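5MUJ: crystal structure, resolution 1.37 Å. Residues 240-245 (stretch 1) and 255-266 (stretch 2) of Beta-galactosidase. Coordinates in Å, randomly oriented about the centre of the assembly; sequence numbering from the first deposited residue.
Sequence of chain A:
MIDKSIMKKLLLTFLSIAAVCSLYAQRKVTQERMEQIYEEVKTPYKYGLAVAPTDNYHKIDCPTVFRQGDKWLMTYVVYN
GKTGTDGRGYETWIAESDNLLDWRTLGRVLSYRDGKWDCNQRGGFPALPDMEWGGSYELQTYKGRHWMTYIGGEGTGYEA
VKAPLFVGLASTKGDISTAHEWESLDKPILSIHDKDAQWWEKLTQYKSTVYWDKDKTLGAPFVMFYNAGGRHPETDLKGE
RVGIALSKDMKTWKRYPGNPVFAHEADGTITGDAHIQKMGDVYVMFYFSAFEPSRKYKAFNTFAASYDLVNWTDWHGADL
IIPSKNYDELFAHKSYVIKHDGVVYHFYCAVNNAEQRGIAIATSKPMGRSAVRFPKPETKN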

# COMPACT_ATOMS: atom_id res chain seq x y z
N GLU A 240 -12.78 -7.19 1.97
CA GLU A 240 -12.00 -5.96 2.26
C GLU A 240 -12.34 -4.87 1.28
O GLU A 240 -12.43 -5.11 0.07
CB GLU A 240 -10.47 -6.16 2.14
CG GLU A 240 -9.96 -7.18 3.11
CD GLU A 240 -8.45 -7.25 3.20
OE1 GLU A 240 -7.75 -6.28 2.83
OE2 GLU A 240 -7.96 -8.30 3.61
N ARG A 241 -12.56 -3.70 1.81
CA ARG A 241 -13.10 -2.59 1.11
C ARG A 241 -12.31 -1.33 1.49
O ARG A 241 -11.63 -1.30 2.53
CB ARG A 241 -14.58 -2.42 1.49
CG ARG A 241 -15.46 -3.59 1.08
CD ARG A 241 -16.85 -3.47 1.73
NE ARG A 241 -17.63 -4.66 1.43
CZ ARG A 241 -17.66 -5.78 2.17
NH1 ARG A 241 -16.88 -5.92 3.24
NH2 ARG A 241 -18.46 -6.78 1.82
N VAL A 242 -12.52 -0.27 0.72
CA VAL A 242 -11.76 0.97 0.86
C VAL A 242 -12.67 2.10 1.36
O VAL A 242 -13.75 2.34 0.78
CB VAL A 242 -11.09 1.36 -0.46
CG1 VAL A 242 -10.52 2.75 -0.37
CG2 VAL A 242 -10.01 0.36 -0.82
N GLY A 243 -12.19 2.80 2.38
CA GLY A 243 -12.89 3.96 2.90
C GLY A 243 -11.98 5.08 3.28
O GLY A 243 -10.77 4.95 3.20
N ILE A 244 -12.57 6.18 3.72
CA ILE A 244 -11.92 7.44 4.00
C ILE A 244 -12.09 7.85 5.46
O ILE A 244 -13.19 7.67 6.09
CB ILE A 244 -12.51 8.53 3.08
CG1 ILE A 244 -12.12 8.30 1.60
CG2 ILE A 244 -12.13 9.92 3.53
CD1 ILE A 244 -12.81 9.23 0.63
N ALA A 245 -11.03 8.40 6.04
CA ALA A 245 -11.12 9.06 7.36
C ALA A 245 -10.54 10.43 7.24
O ALA A 245 -9.68 10.63 6.38
CB ALA A 245 -10.41 8.29 8.44
N ARG A 255 -14.53 9.15 10.60
CA ARG A 255 -14.88 8.41 9.40
C ARG A 255 -15.71 9.28 8.46
O ARG A 255 -16.57 10.07 8.91
CB ARG A 255 -15.67 7.14 9.70
CG ARG A 255 -14.88 5.94 10.14
CD ARG A 255 -14.34 6.08 11.53
NE ARG A 255 -13.71 4.82 11.92
CZ ARG A 255 -13.05 4.60 13.05
NH1 ARG A 255 -12.91 5.55 13.95
NH2 ARG A 255 -12.56 3.38 13.28
N TYR A 256 -15.54 9.07 7.17
CA TYR A 256 -16.40 9.65 6.17
C TYR A 256 -17.76 8.96 6.29
O TYR A 256 -17.83 7.70 6.33
CB TYR A 256 -15.79 9.50 4.76
CG TYR A 256 -16.71 9.96 3.65
CD1 TYR A 256 -17.08 11.29 3.53
CD2 TYR A 256 -17.21 9.06 2.70
CE1 TYR A 256 -17.92 11.73 2.52
CE2 TYR A 256 -18.04 9.48 1.67
CZ TYR A 256 -18.40 10.80 1.58
OH TYR A 256 -19.23 11.26 0.57
N PRO A 257 -18.84 9.76 6.42
CA PRO A 257 -20.13 9.13 6.64
C PRO A 257 -20.57 8.22 5.52
O PRO A 257 -21.33 7.31 5.78
CB PRO A 257 -21.08 10.31 6.74
CG PRO A 257 -20.27 11.36 7.35
CD PRO A 257 -18.95 11.22 6.61
N GLY A 258 -20.11 8.48 4.29
CA GLY A 258 -20.46 7.68 3.13
C GLY A 258 -19.61 6.45 2.87
O GLY A 258 -19.74 5.84 1.81
N ASN A 259 -18.77 6.05 3.83
CA ASN A 259 -17.96 4.83 3.69
C ASN A 259 -18.78 3.53 3.56
O ASN A 259 -19.94 3.45 4.10
CB ASN A 259 -17.04 4.64 4.88
CG ASN A 259 -15.83 5.52 4.83
OD1 ASN A 259 -15.44 5.97 3.76
ND2 ASN A 259 -15.23 5.80 6.00
N PRO A 260 -18.26 2.49 2.90
CA PRO A 260 -16.99 2.51 2.09
C PRO A 260 -17.19 3.21 0.75
O PRO A 260 -18.29 3.23 0.22
CB PRO A 260 -16.67 1.01 1.91
CG PRO A 260 -17.96 0.28 2.13
CD PRO A 260 -18.86 1.14 3.00
N VAL A 261 -16.13 3.80 0.19
CA VAL A 261 -16.25 4.53 -1.07
C VAL A 261 -15.85 3.69 -2.31
O VAL A 261 -16.05 4.13 -3.44
CB VAL A 261 -15.40 5.81 -1.08
CG1 VAL A 261 -15.84 6.74 0.03
CG2 VAL A 261 -13.89 5.51 -1.01
N PHE A 262 -15.27 2.51 -2.09
CA PHE A 262 -14.87 1.67 -3.20
C PHE A 262 -14.77 0.23 -2.77
O PHE A 262 -14.06 -0.07 -1.84
CB PHE A 262 -13.52 2.12 -3.75
CG PHE A 262 -13.17 1.51 -5.06
CD1 PHE A 262 -14.01 1.60 -6.17
CD2 PHE A 262 -11.95 0.89 -5.21
CE1 PHE A 262 -13.65 1.03 -7.39
CE2 PHE A 262 -11.59 0.32 -6.40
CZ PHE A 262 -12.43 0.38 -7.51
N ALA A 263 -15.52 -0.64 -3.44
CA ALA A 263 -15.60 -2.02 -3.09
C ALA A 263 -16.01 -2.82 -4.31
O ALA A 263 -16.61 -2.28 -5.23
CB ALA A 263 -16.63 -2.23 -1.99
N HIS A 264 -15.72 -4.12 -4.26
CA HIS A 264 -16.23 -5.10 -5.22
C HIS A 264 -16.91 -6.24 -4.47
O HIS A 264 -16.27 -6.98 -3.75
CB HIS A 264 -15.07 -5.60 -6.07
CG HIS A 264 -14.44 -4.51 -6.86
ND1 HIS A 264 -13.30 -3.85 -6.43
CD2 HIS A 264 -14.77 -3.96 -8.05
CE1 HIS A 264 -12.97 -2.94 -7.33
NE2 HIS A 264 -13.84 -2.99 -8.33
N GLU A 265 -18.22 -6.36 -4.62
CA GLU A 265 -18.95 -7.28 -3.78
C GLU A 265 -19.04 -8.70 -4.32
O GLU A 265 -19.91 -9.02 -5.15
CB GLU A 265 -20.37 -6.76 -3.53
CG GLU A 265 -20.44 -5.45 -2.80
CD GLU A 265 -19.93 -5.56 -1.37
OE1 GLU A 265 -19.93 -6.66 -0.77
OE2 GLU A 265 -19.47 -4.53 -0.84
N ALA A 266 -18.17 -9.54 -3.79
CA ALA A 266 -18.31 -10.99 -3.88
C ALA A 266 -17.72 -11.60 -2.60
O ALA A 266 -17.02 -10.92 -1.83
CB ALA A 266 -17.59 -11.53 -5.12
O HOH W 1 -14.04 -5.48 -2.04

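Stretch 1 is a strand, and stretch 2 runs antiparallel beside it without forming a regular strand along its length. The pairing begins at Arg-255, whose CA lies 4.3 Å from the CA of Ala-245. The two form an antiparallel, non-hydrogen-bonded pair, with both side chains on the same face of the sheet.

Tyr-256 makes the first backbone hydrogen bond. Its N donates to Ile-244 O at 2.9 Å, and the angle of 168° is nearly straight. The CA-to-CB bond points toward stretch 1, so Tyr-256 CB packs 3.8 Å from Ile-244 CB, while the end of the side chain leads away.

Tyr-256 to Asn-259 form a type I turn, closed by a hydrogen bond from Asn-259 N to Tyr-256 O at 3.1 Å. Pro-257 and Gly-258, in the middle of the turn, do not touch stretch 1. Asn-259 brings the chain back.

The Asn-259 side chain adds to the pairing at Ile-244, and its OD1 gives Ile-244 N its partner in stretch 2. Ile-244 N donates to Asn-259 OD1 at 2.9 Å, and Asn-259 ND2 donates to Ile-244 O at 2.8 Å. One amide thus binds both backbone polar groups of a single residue. Ile-244 O accepts from Tyr-256 N as well. Gly-243 lets this side chain come close: a CB there would lie 3.0 Å from Asn-259 CG, a clash.

The peptide bond before Pro-260 is cis. The proline ring packs against stretch 1, with Pro-260 CB 3.4 Å from Val-242 O and Pro-260 CG 3.9 Å from Arg-241 CD.

Val-242 O accepts two hydrogen bonds, from Val-261 N at 2.9 Å and from Phe-262 N at 3.3 Å. The former is shorter but more bent, at 135° against 147°. Val-261 CG1 also packs 4.0 Å from Ile-244 CD1.

Phe-262 completes a bridge with Val-242, as Val-242 N donates to Phe-262 O at 3.0 Å. Their CB atoms, Phe-262 CB and Val-242 CB, are 4.2 Å apart, but the phenyl ring leads away from stretch 1.

The CA-to-CB bond of Ala-263 points toward the strand, and Ala-263 CB rests 3.6 Å from Arg-241 CG. Beyond it, water 1 links the backbones: it donates to Glu-240 O at 2.7 Å and accepts from His-264 N at 3.1 Å.

Glu-265 closes the contact with a two-pronged salt bridge. Arg-241 NE donates to Glu-265 OE2 at 2.9 Å, and Arg-241 NH2 to Glu-265 OE1 at 3.0 Å. Both angles are at least 170°, so both hydrogen bonds are nearly straight.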